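Local coordinates for protein alpha,alpha-trehalose-phosphate synthase (UDP-forming) (Burkholderia xenovorans, PDB 5V0T) that belongs to glycosyltransferase family 20 of the GT-B clan and holds uridine-5'-diphosphate and 6-O-phosphono-alpha-D-glucopyranose in this model, at residues A[379-382]-A[383-386]; A[240-243]-A[244-247]; A[444-447]-A[448-452]. All coordinates share one frame; numbering follows the deposited sequence.

Contact 1: residues A[379-382]-A[383-386]; sequences NLVA and KEYV. With UDP (uridine-5'-diphosphate), chain I.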
ATOM      1  N   ASN A 379       4.261  -1.765  -1.339  1.00 17.02           N
ATOM      2  CA  ASN A 379       3.872  -3.157  -1.136  1.00 15.05           C
ATOM      3  C   ASN A 379       4.546  -3.707   0.126  1.00 20.07           C
ATOM      4  O   ASN A 379       5.687  -4.190   0.096  1.00 19.81           O
ATOM      5  CB  ASN A 379       4.155  -4.063  -2.349  1.00 15.85           C
ATOM      6  CG  ASN A 379       3.400  -5.380  -2.255  1.00 16.01           C
ATOM      7  OD1 ASN A 379       3.711  -6.212  -1.413  1.00 15.72           O
ATOM      8  ND2 ASN A 379       2.404  -5.570  -3.104  1.00 13.01           N
ATOM      9  N   LEU A 380       3.832  -3.615   1.252  1.00 20.30           N
ATOM     10  CA  LEU A 380       4.373  -4.128   2.506  1.00 16.62           C
ATOM     11  C   LEU A 380       4.420  -5.654   2.518  1.00 19.75           C
ATOM     12  O   LEU A 380       5.285  -6.236   3.182  1.00 19.01           O
ATOM     13  CB  LEU A 380       3.540  -3.620   3.683  1.00 16.29           C
ATOM     14  CG  LEU A 380       3.608  -2.127   4.011  1.00 20.85           C
ATOM     15  CD1 LEU A 380       2.850  -1.876   5.306  1.00 22.46           C
ATOM     16  CD2 LEU A 380       5.032  -1.647   4.135  1.00 19.37           C
ATOM     17  N   VAL A 381       3.520  -6.313   1.785  1.00 18.93           N
ATOM     18  CA  VAL A 381       3.503  -7.772   1.774  1.00 17.87           C
ATOM     19  C   VAL A 381       4.842  -8.313   1.292  1.00 17.08           C
ATOM     20  O   VAL A 381       5.353  -9.301   1.822  1.00 18.89           O
ATOM     21  CB  VAL A 381       2.329  -8.291   0.921  1.00 15.14           C
ATOM     22  CG1 VAL A 381       2.610  -9.729   0.388  1.00 15.13           C
ATOM     23  CG2 VAL A 381       1.009  -8.248   1.737  1.00 13.62           C
ATOM     24  N   ALA A 382       5.445  -7.663   0.299  1.00 17.74           N
ATOM     25  CA  ALA A 382       6.763  -8.102  -0.163  1.00 18.22           C
ATOM     26  C   ALA A 382       7.789  -8.042   0.966  1.00 18.39           C
ATOM     27  O   ALA A 382       8.602  -8.962   1.130  1.00 17.51           O
ATOM     28  CB  ALA A 382       7.224  -7.245  -1.349  1.00 18.00           C
ATOM     29  N   LYS A 383       7.786  -6.945   1.740  1.00 13.95           N
ATOM     30  CA  LYS A 383       8.751  -6.799   2.823  1.00 16.38           C
ATOM     31  C   LYS A 383       8.448  -7.768   3.959  1.00 18.29           C
ATOM     32  O   LYS A 383       9.369  -8.317   4.577  1.00 20.06           O
ATOM     33  CB  LYS A 383       8.773  -5.352   3.325  1.00 15.64           C
ATOM     34  CG  LYS A 383       9.234  -4.370   2.239  1.00 19.28           C
ATOM     35  CD  LYS A 383       9.489  -2.971   2.786  1.00 21.57           C
ATOM     36  CE  LYS A 383      10.122  -2.080   1.720  1.00 20.07           C
ATOM     37  NZ  LYS A 383      10.460  -0.741   2.285  1.00 20.37           N
ATOM     38  N   GLU A 384       7.158  -7.998   4.229  1.00 18.04           N
ATOM     39  CA  GLU A 384       6.744  -8.967   5.238  1.00 21.34           C
ATOM     40  C   GLU A 384       7.103 -10.395   4.837  1.00 22.67           C
ATOM     41  O   GLU A 384       7.532 -11.189   5.687  1.00 17.99           O
ATOM     42  CB  GLU A 384       5.237  -8.839   5.487  1.00 21.07           C
ATOM     43  CG  GLU A 384       4.838  -7.498   6.145  1.00 21.11           C
ATOM     44  CD  GLU A 384       3.325  -7.251   6.144  1.00 23.33           C
ATOM     45  OE1 GLU A 384       2.898  -6.202   6.660  1.00 24.35           O
ATOM     46  OE2 GLU A 384       2.565  -8.094   5.625  1.00 22.39           O
ATOM     47  N   TYR A 385       6.898 -10.759   3.565  1.00 19.64           N
ATOM     48  CA  TYR A 385       7.263 -12.104   3.122  1.00 19.83           C
ATOM     49  C   TYR A 385       8.745 -12.372   3.371  1.00 22.15           C
ATOM     50  O   TYR A 385       9.118 -13.405   3.937  1.00 20.00           O
ATOM     51  CB  TYR A 385       6.925 -12.323   1.634  1.00 15.28           C
ATOM     52  CG  TYR A 385       7.483 -13.634   1.142  1.00 16.60           C
ATOM     53  CD1 TYR A 385       6.804 -14.827   1.370  1.00 17.43           C
ATOM     54  CD2 TYR A 385       8.732 -13.695   0.512  1.00 14.78           C
ATOM     55  CE1 TYR A 385       7.346 -16.061   0.974  1.00 18.15           C
ATOM     56  CE2 TYR A 385       9.283 -14.925   0.120  1.00 17.44           C
ATOM     57  CZ  TYR A 385       8.576 -16.095   0.344  1.00 20.41           C
ATOM     58  OH  TYR A 385       9.104 -17.307  -0.050  1.00 22.29           O
ATOM     59  N   VAL A 386       9.609 -11.442   2.968  1.00 17.82           N
ATOM     60  CA  VAL A 386      11.036 -11.645   3.174  1.00 21.76           C
ATOM     61  C   VAL A 386      11.353 -11.736   4.663  1.00 22.23           C
ATOM     62  O   VAL A 386      12.123 -12.602   5.099  1.00 21.41           O
ATOM     63  CB  VAL A 386      11.833 -10.520   2.494  1.00 21.13           C
ATOM     64  CG1 VAL A 386      13.284 -10.574   2.940  1.00 17.01           C
ATOM     65  CG2 VAL A 386      11.709 -10.623   0.968  1.00 18.35           C
TER
HETATM   66  N1  UDP I 501      -3.040  -7.720   5.380  1.00 19.72           N
HETATM   67  C2  UDP I 501      -3.675  -8.213   6.509  1.00 23.93           C
HETATM   68  N3  UDP I 501      -4.635  -9.155   6.272  1.00 19.29           N
HETATM   69  C4  UDP I 501      -5.018  -9.653   5.047  1.00 20.79           C
HETATM   70  C5  UDP I 501      -4.313  -9.101   3.921  1.00 17.22           C
HETATM   71  C6  UDP I 501      -3.358  -8.180   4.122  1.00 23.47           C
HETATM   72  O2  UDP I 501      -3.414  -7.832   7.637  1.00 22.35           O
HETATM   73  O4  UDP I 501      -5.906 -10.513   4.996  1.00 23.30           O
HETATM   74  C1' UDP I 501      -1.994  -6.713   5.580  1.00 17.50           C
HETATM   75  C2' UDP I 501      -0.617  -7.158   5.091  1.00 16.98           C
HETATM   76  O2' UDP I 501       0.030  -7.912   6.102  1.00 21.07           O
HETATM   77  C3' UDP I 501       0.050  -5.805   4.834  1.00 20.29           C
HETATM   78  C4' UDP I 501      -1.117  -4.946   4.332  1.00 19.23           C
HETATM   79  O4' UDP I 501      -2.323  -5.575   4.817  1.00 18.00           O
HETATM   80  O3' UDP I 501       0.594  -5.223   6.015  1.00 17.02           O
HETATM   81  C5' UDP I 501      -1.200  -4.776   2.839  1.00 16.17           C
HETATM   82  O5' UDP I 501      -0.299  -3.711   2.479  1.00 17.98           O
HETATM   83  PA  UDP I 501       0.345  -3.630   1.036  1.00 17.27           P
HETATM   84  O1A UDP I 501       0.896  -4.974   0.607  1.00 18.00           O
HETATM   85  O2A UDP I 501       1.318  -2.509   1.063  1.00 14.97           O
HETATM   86  O3A UDP I 501      -0.852  -3.311   0.057  1.00 18.41           O
HETATM   87  PB  UDP I 501      -2.150  -2.402   0.126  1.00 19.22           P
HETATM   88  O1B UDP I 501      -1.722  -1.221   1.001  1.00 20.19           O
HETATM   89  O2B UDP I 501      -2.312  -1.933  -1.335  1.00 16.73           O
HETATM   90  O3B UDP I 501      -3.317  -3.152   0.650  1.00 17.55           O

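Contact 2: residues A[240-243]-A[244-247]; sequences GVYP and DEIA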
ATOM      1  N   GLY A 240       8.829   1.408   5.518  1.00 29.50           N
ATOM      2  CA  GLY A 240       9.372   0.096   5.801  1.00 28.98           C
ATOM      3  C   GLY A 240       8.539  -0.703   6.784  1.00 27.59           C
ATOM      4  O   GLY A 240       7.356  -0.422   6.997  1.00 20.54           O
ATOM      5  N   VAL A 241       9.160  -1.711   7.392  1.00 21.92           N
ATOM      6  CA  VAL A 241       8.515  -2.601   8.336  1.00 21.57           C
ATOM      7  C   VAL A 241       9.446  -2.763   9.539  1.00 24.07           C
ATOM      8  O   VAL A 241      10.507  -2.143   9.612  1.00 24.94           O
ATOM      9  CB  VAL A 241       8.181  -3.971   7.701  1.00 18.35           C
ATOM     10  CG1 VAL A 241       7.339  -3.796   6.446  1.00 21.14           C
ATOM     11  CG2 VAL A 241       9.476  -4.723   7.349  1.00 21.64           C
ATOM     12  N   TYR A 242       9.029  -3.586  10.498  1.00 23.05           N
ATOM     13  CA  TYR A 242       9.925  -4.043  11.554  1.00 24.62           C
ATOM     14  C   TYR A 242      10.318  -5.476  11.221  1.00 22.02           C
ATOM     15  O   TYR A 242       9.620  -6.416  11.624  1.00 25.37           O
ATOM     16  CB  TYR A 242       9.271  -3.993  12.935  1.00 27.00           C
ATOM     17  CG  TYR A 242       9.044  -2.618  13.499  1.00 29.08           C
ATOM     18  CD1 TYR A 242      10.112  -1.759  13.745  1.00 28.42           C
ATOM     19  CD2 TYR A 242       7.762  -2.181  13.808  1.00 35.18           C
ATOM     20  CE1 TYR A 242       9.904  -0.497  14.279  1.00 35.98           C
ATOM     21  CE2 TYR A 242       7.540  -0.920  14.338  1.00 31.29           C
ATOM     22  CZ  TYR A 242       8.616  -0.084  14.575  1.00 32.95           C
ATOM     23  OH  TYR A 242       8.395   1.165  15.090  1.00 39.34           O
ATOM     24  N   PRO A 243      11.403  -5.687  10.475  1.00 24.06           N
ATOM     25  CA  PRO A 243      11.646  -7.034   9.928  1.00 23.32           C
ATOM     26  C   PRO A 243      11.917  -8.093  10.988  1.00 26.66           C
ATOM     27  O   PRO A 243      11.447  -9.228  10.850  1.00 25.18           O
ATOM     28  CB  PRO A 243      12.853  -6.819   9.003  1.00 24.88           C
ATOM     29  CG  PRO A 243      13.524  -5.580   9.529  1.00 31.10           C
ATOM     30  CD  PRO A 243      12.406  -4.708  10.026  1.00 27.29           C
ATOM     31  N   ASP A 244      12.659  -7.768  12.045  1.00 28.48           N
ATOM     32  CA  ASP A 244      12.948  -8.786  13.059  1.00 27.15           C
ATOM     33  C   ASP A 244      11.717  -9.080  13.910  1.00 32.67           C
ATOM     34  O   ASP A 244      11.556 -10.205  14.403  1.00 32.30           O
ATOM     35  CB  ASP A 244      14.145  -8.352  13.901  1.00 30.08           C
ATOM     36  CG  ASP A 244      15.444  -8.365  13.093  1.00 34.43           C
ATOM     37  OD1 ASP A 244      15.660  -9.319  12.305  1.00 38.20           O
ATOM     38  OD2 ASP A 244      16.234  -7.415  13.212  1.00 38.33           O
ATOM     39  N   GLU A 245      10.813  -8.104  14.030  1.00 28.11           N
ATOM     40  CA  GLU A 245       9.531  -8.327  14.688  1.00 37.58           C
ATOM     41  C   GLU A 245       8.652  -9.272  13.872  1.00 33.30           C
ATOM     42  O   GLU A 245       7.983 -10.147  14.432  1.00 31.26           O
ATOM     43  CB  GLU A 245       8.845  -6.978  14.913  1.00 40.02           C
ATOM     44  CG  GLU A 245       7.521  -6.998  15.668  1.00 59.03           C
ATOM     45  CD  GLU A 245       7.137  -5.610  16.207  1.00 76.26           C
ATOM     46  OE1 GLU A 245       8.039  -4.766  16.402  1.00 82.24           O
ATOM     47  OE2 GLU A 245       5.933  -5.358  16.437  1.00 80.68           O
ATOM     48  N   ILE A 246       8.656  -9.123  12.547  1.00 23.98           N
ATOM     49  CA  ILE A 246       7.876 -10.021  11.700  1.00 26.16           C
ATOM     50  C   ILE A 246       8.454 -11.428  11.744  1.00 23.33           C
ATOM     51  O   ILE A 246       7.715 -12.418  11.713  1.00 25.75           O
ATOM     52  CB  ILE A 246       7.821  -9.483  10.259  1.00 19.58           C
ATOM     53  CG1 ILE A 246       7.002  -8.187  10.187  1.00 22.32           C
ATOM     54  CG2 ILE A 246       7.272 -10.535   9.298  1.00 19.35           C
ATOM     55  CD1 ILE A 246       7.327  -7.385   8.943  1.00 22.71           C
ATOM     56  N   ALA A 247       9.780 -11.536  11.787  1.00 20.76           N
ATOM     57  CA  ALA A 247      10.426 -12.843  11.851  1.00 25.58           C
ATOM     58  C   ALA A 247      10.025 -13.595  13.116  1.00 31.10           C
ATOM     59  O   ALA A 247       9.670 -14.778  13.066  1.00 24.89           O
ATOM     60  CB  ALA A 247      11.949 -12.677  11.782  1.00 25.44           C
TER

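Contact 3: residues A[444-447]-A[448-452]; sequences DMMV and QLREN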
ATOM      1  N   ASP A 444      20.895 -10.269   2.113  1.00 34.79           N
ATOM      2  CA  ASP A 444      21.008  -8.900   1.614  1.00 33.61           C
ATOM      3  C   ASP A 444      19.731  -8.114   1.864  1.00 30.97           C
ATOM      4  O   ASP A 444      19.781  -6.946   2.260  1.00 30.25           O
ATOM      5  CB  ASP A 444      21.331  -8.896   0.117  1.00 39.85           C
ATOM      6  CG  ASP A 444      22.637  -9.599  -0.204  1.00 52.52           C
ATOM      7  OD1 ASP A 444      23.496  -9.721   0.702  1.00 54.29           O
ATOM      8  OD2 ASP A 444      22.801 -10.025  -1.369  1.00 53.83           O
ATOM      9  N   MET A 445      18.574  -8.729   1.639  1.00 26.53           N
ATOM     10  CA  MET A 445      17.338  -7.980   1.811  1.00 26.79           C
ATOM     11  C   MET A 445      17.083  -7.661   3.278  1.00 29.57           C
ATOM     12  O   MET A 445      16.589  -6.575   3.599  1.00 30.83           O
ATOM     13  CB  MET A 445      16.172  -8.744   1.197  1.00 22.76           C
ATOM     14  CG  MET A 445      16.245  -8.766  -0.322  1.00 26.40           C
ATOM     15  SD  MET A 445      14.771  -9.429  -1.103  1.00 25.12           S
ATOM     16  CE  MET A 445      14.951 -11.181  -0.798  1.00 21.08           C
ATOM     17  N   MET A 446      17.424  -8.583   4.186  1.00 26.25           N
ATOM     18  CA  MET A 446      17.220  -8.324   5.607  1.00 25.11           C
ATOM     19  C   MET A 446      18.065  -7.143   6.075  1.00 26.83           C
ATOM     20  O   MET A 446      17.611  -6.328   6.889  1.00 28.36           O
ATOM     21  CB  MET A 446      17.540  -9.578   6.433  1.00 22.78           C
ATOM     22  CG  MET A 446      16.453 -10.654   6.318  1.00 26.01           C
ATOM     23  SD  MET A 446      14.781 -10.133   6.823  1.00 28.38           S
ATOM     24  CE  MET A 446      14.909 -10.219   8.613  1.00 26.92           C
ATOM     25  N   VAL A 447      19.299  -7.039   5.581  1.00 30.23           N
ATOM     26  CA  VAL A 447      20.124  -5.873   5.891  1.00 34.54           C
ATOM     27  C   VAL A 447      19.412  -4.595   5.456  1.00 34.11           C
ATOM     28  O   VAL A 447      19.294  -3.635   6.227  1.00 32.40           O
ATOM     29  CB  VAL A 447      21.508  -6.006   5.238  1.00 38.47           C
ATOM     30  CG1 VAL A 447      22.301  -4.717   5.391  1.00 34.58           C
ATOM     31  CG2 VAL A 447      22.263  -7.178   5.865  1.00 40.16           C
ATOM     32  N   GLN A 448      18.897  -4.581   4.219  1.00 30.50           N
ATOM     33  CA  GLN A 448      18.192  -3.406   3.711  1.00 27.66           C
ATOM     34  C   GLN A 448      16.983  -3.079   4.578  1.00 28.36           C
ATOM     35  O   GLN A 448      16.796  -1.932   5.001  1.00 24.85           O
ATOM     36  CB  GLN A 448      17.766  -3.645   2.259  1.00 29.32           C
ATOM     37  CG  GLN A 448      17.352  -2.393   1.482  1.00 35.05           C
ATOM     38  CD  GLN A 448      16.059  -1.747   1.985  1.00 44.50           C
ATOM     39  OE1 GLN A 448      15.086  -2.441   2.306  1.00 47.21           O
ATOM     40  NE2 GLN A 448      16.047  -0.411   2.055  1.00 31.04           N
ATOM     41  N   LEU A 449      16.142  -4.082   4.841  1.00 21.72           N
ATOM     42  CA  LEU A 449      14.933  -3.873   5.629  1.00 25.97           C
ATOM     43  C   LEU A 449      15.248  -3.418   7.048  1.00 27.77           C
ATOM     44  O   LEU A 449      14.490  -2.634   7.624  1.00 24.00           O
ATOM     45  CB  LEU A 449      14.112  -5.162   5.668  1.00 24.30           C
ATOM     46  CG  LEU A 449      13.610  -5.663   4.321  1.00 25.84           C
ATOM     47  CD1 LEU A 449      13.053  -7.065   4.452  1.00 29.08           C
ATOM     48  CD2 LEU A 449      12.562  -4.707   3.774  1.00 23.32           C
ATOM     49  N   ARG A 450      16.348  -3.911   7.633  1.00 27.57           N
ATOM     50  CA  ARG A 450      16.715  -3.516   8.993  1.00 33.87           C
ATOM     51  C   ARG A 450      17.213  -2.082   9.050  1.00 36.07           C
ATOM     52  O   ARG A 450      16.861  -1.333   9.967  1.00 37.76           O
ATOM     53  CB  ARG A 450      17.792  -4.445   9.551  1.00 35.86           C
ATOM     54  CG  ARG A 450      17.259  -5.723  10.112  1.00 26.33           C
ATOM     55  CD  ARG A 450      18.326  -6.485  10.854  1.00 32.07           C
ATOM     56  NE  ARG A 450      17.910  -7.870  10.992  1.00 37.81           N
ATOM     57  CZ  ARG A 450      18.408  -8.856  10.266  1.00 43.36           C
ATOM     58  NH1 ARG A 450      19.363  -8.598   9.383  1.00 49.44           N
ATOM     59  NH2 ARG A 450      17.970 -10.095  10.438  1.00 40.59           N
ATOM     60  N   GLU A 451      18.058  -1.689   8.096  1.00 33.64           N
ATOM     61  CA  GLU A 451      18.606  -0.340   8.121  1.00 39.85           C
ATOM     62  C   GLU A 451      17.565   0.697   7.739  1.00 35.90           C
ATOM     63  O   GLU A 451      17.718   1.872   8.083  1.00 39.93           O
ATOM     64  CB  GLU A 451      19.817  -0.238   7.189  1.00 39.54           C
ATOM     65  CG  GLU A 451      20.974  -1.162   7.574  1.00 50.54           C
ATOM     66  CD  GLU A 451      22.231  -0.941   6.730  1.00 55.18           C
ATOM     67  OE1 GLU A 451      23.294  -1.482   7.108  1.00 53.46           O
ATOM     68  OE2 GLU A 451      22.154  -0.238   5.694  1.00 50.92           O
ATOM     69  N   ASN A 452      16.509   0.288   7.050  1.00 30.05           N
ATOM     70  CA  ASN A 452      15.503   1.219   6.564  1.00 27.69           C
ATOM     71  C   ASN A 452      14.127   0.806   7.066  1.00 29.98           C
ATOM     72  O   ASN A 452      13.184   0.641   6.286  1.00 29.29           O
ATOM     73  CB  ASN A 452      15.571   1.289   5.039  1.00 27.56           C
ATOM     74  CG  ASN A 452      16.966   1.690   4.552  1.00 41.06           C
ATOM     75  OD1 ASN A 452      17.317   2.872   4.549  1.00 40.26           O
ATOM     76  ND2 ASN A 452      17.777   0.702   4.180  1.00 40.51           N
TER

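Contact 1: residues A[379-382]-A[383-386]
E384 overlaps the first turn of its own helix: its CG lies 3.3 Å from L380 O. CG stands anti to the carbonyl carbon (chi1 -67°) and the chain beyond it is extended. This carries the carboxylate past the L380 side chain to the ribose of UDP. There the two oxygens share the work. E384 OE1 accepts from UDP O3' and E384 OE2 from UDP O2', each at 2.6 Å. A two-point grip of this kind should hold the carboxylate and the sugar in a set rotation. OE1 also forms a salt bridge with R356.

The start of the helix holds the alpha phosphate. L380 N donates to UDP O2A at 2.8 Å, almost straight (175°). V381 N donates to UDP O1A at 3.2 Å, and V381 CG2 packs 3.5 Å from the same oxygen. N379 is the N-cap residue. Its OD1 accepts from A382 N at 2.8 Å, in the carbonyl plane, while D376 takes its ND2. The helix end probably helps to offset the phosphate charge. A phosphate at a helix N-terminus and a glutamate on the ribose are typical of the nucleotide site in the C-terminal domain of GT-B glycosyltransferases.

Contact 2: residues A[240-243]-A[244-247]
Y242 carries its ring anti to the carbonyl carbon (chi1 -71°), and E245 sends CG anti to the backbone N (chi1 -176°). The two side chains therefore lie side by side and point the same way. Their CB atoms are 3.6 Å apart. The carboxylate plane of E245 is within 3° of the ring plane of Y242. E245 OE1 comes in obliquely, 3.7 Å from both CG and CD2 of that ring. The far end of the ring is fixed by other partners: Y242 OH is hydrogen-bonded to S455 and to D38 O. E245 OE2 has a long, weak ion pair with K41.

Y242 is the N-cap residue of helix 243-252. This helix follows the loop after strand 230-236, on the path from the N-terminal sheet of the GT-B fold to the C-terminal one. P243 opens the first turn, where a proline has no need of an N-H. Y242 O accepts from I246 N at 3.0 Å, and P243 O accepts from A247 N, also at 3.0 Å.

The apolar side of the turn is made by V241 and I246, which cross at about a right angle. The CD1 end of I246 meets V241 CB at 3.7 Å and V241 CG2 at 3.8 Å. The same CD1 lies 3.7 Å from Y242 O. Beyond it, I246 also touches E384 and S387 of helix 380-388.

Contact 3: residues A[444-447]-A[448-452]
M446 and R450 meet one turn apart in a local, partly buried contact along the last two turns of helix 435-451, with helices 243-252 and 380-388 on its inner side. The methionine chain is bent at chi2 (-58°) and again at chi3 (-78°), which brings its methyl round to the guanidinium group. CE lies 3.6 Å from R450 NH2, and M446 CB lies 3.6 Å from R450 NH1. The CE approach is oblique. R450 is extended from CG to NE, which reaches D244 of helix 243-252.

The inner side of the helix is largely apolar. L449 CD1 lies 4.2 Å from M446 SD, and both L449 and M445 touch V386 of helix 380-388. L449 also touches K383 and S387 there. Its CG lies 3.2 Å from M445 O, in the preceding turn. In GT-B enzymes the last helix typically crosses back to the N-terminal domain; here helix 454-466 follows directly after this one.

On the exposed side V447 and E451 run alongside each other, with V447 CG1 3.8 Å from E451 OE1. The backbone stays helical up to E451, whose N donates to V447 O at 3.0 Å. N452 then leaves the helix. Its ND2 donates to a lone pair of Q448 O at 2.9 Å, in the carbonyl plane. N452 N makes a weak bond to that same oxygen, so two N-H groups of one residue close the final turn.

In the fold
Contact 1 is wholly buried, while contacts 2 and 3 are partly exposed. The three sit on neighbouring helices that touch in every pairing. Contact 1 turns backbone N-H groups and the E384 carboxylate to a bound nucleotide. Contacts 1 and 2 both start a helix, with N379 and Y242 at the N-cap positions; contact 3 ends one. Neither contact 2 nor contact 3 lies against UDP. Contacts 1 and 2 meet by packing, as where K383 CB touches V241 CG1. Contacts 1 and 3 are also joined by packing: V386 lies on M445 and L449, and K383 on L449. Contacts 2 and 3 add charge, a salt bridge between exposed D244 and R450. P243 packs beside it on R450 CG.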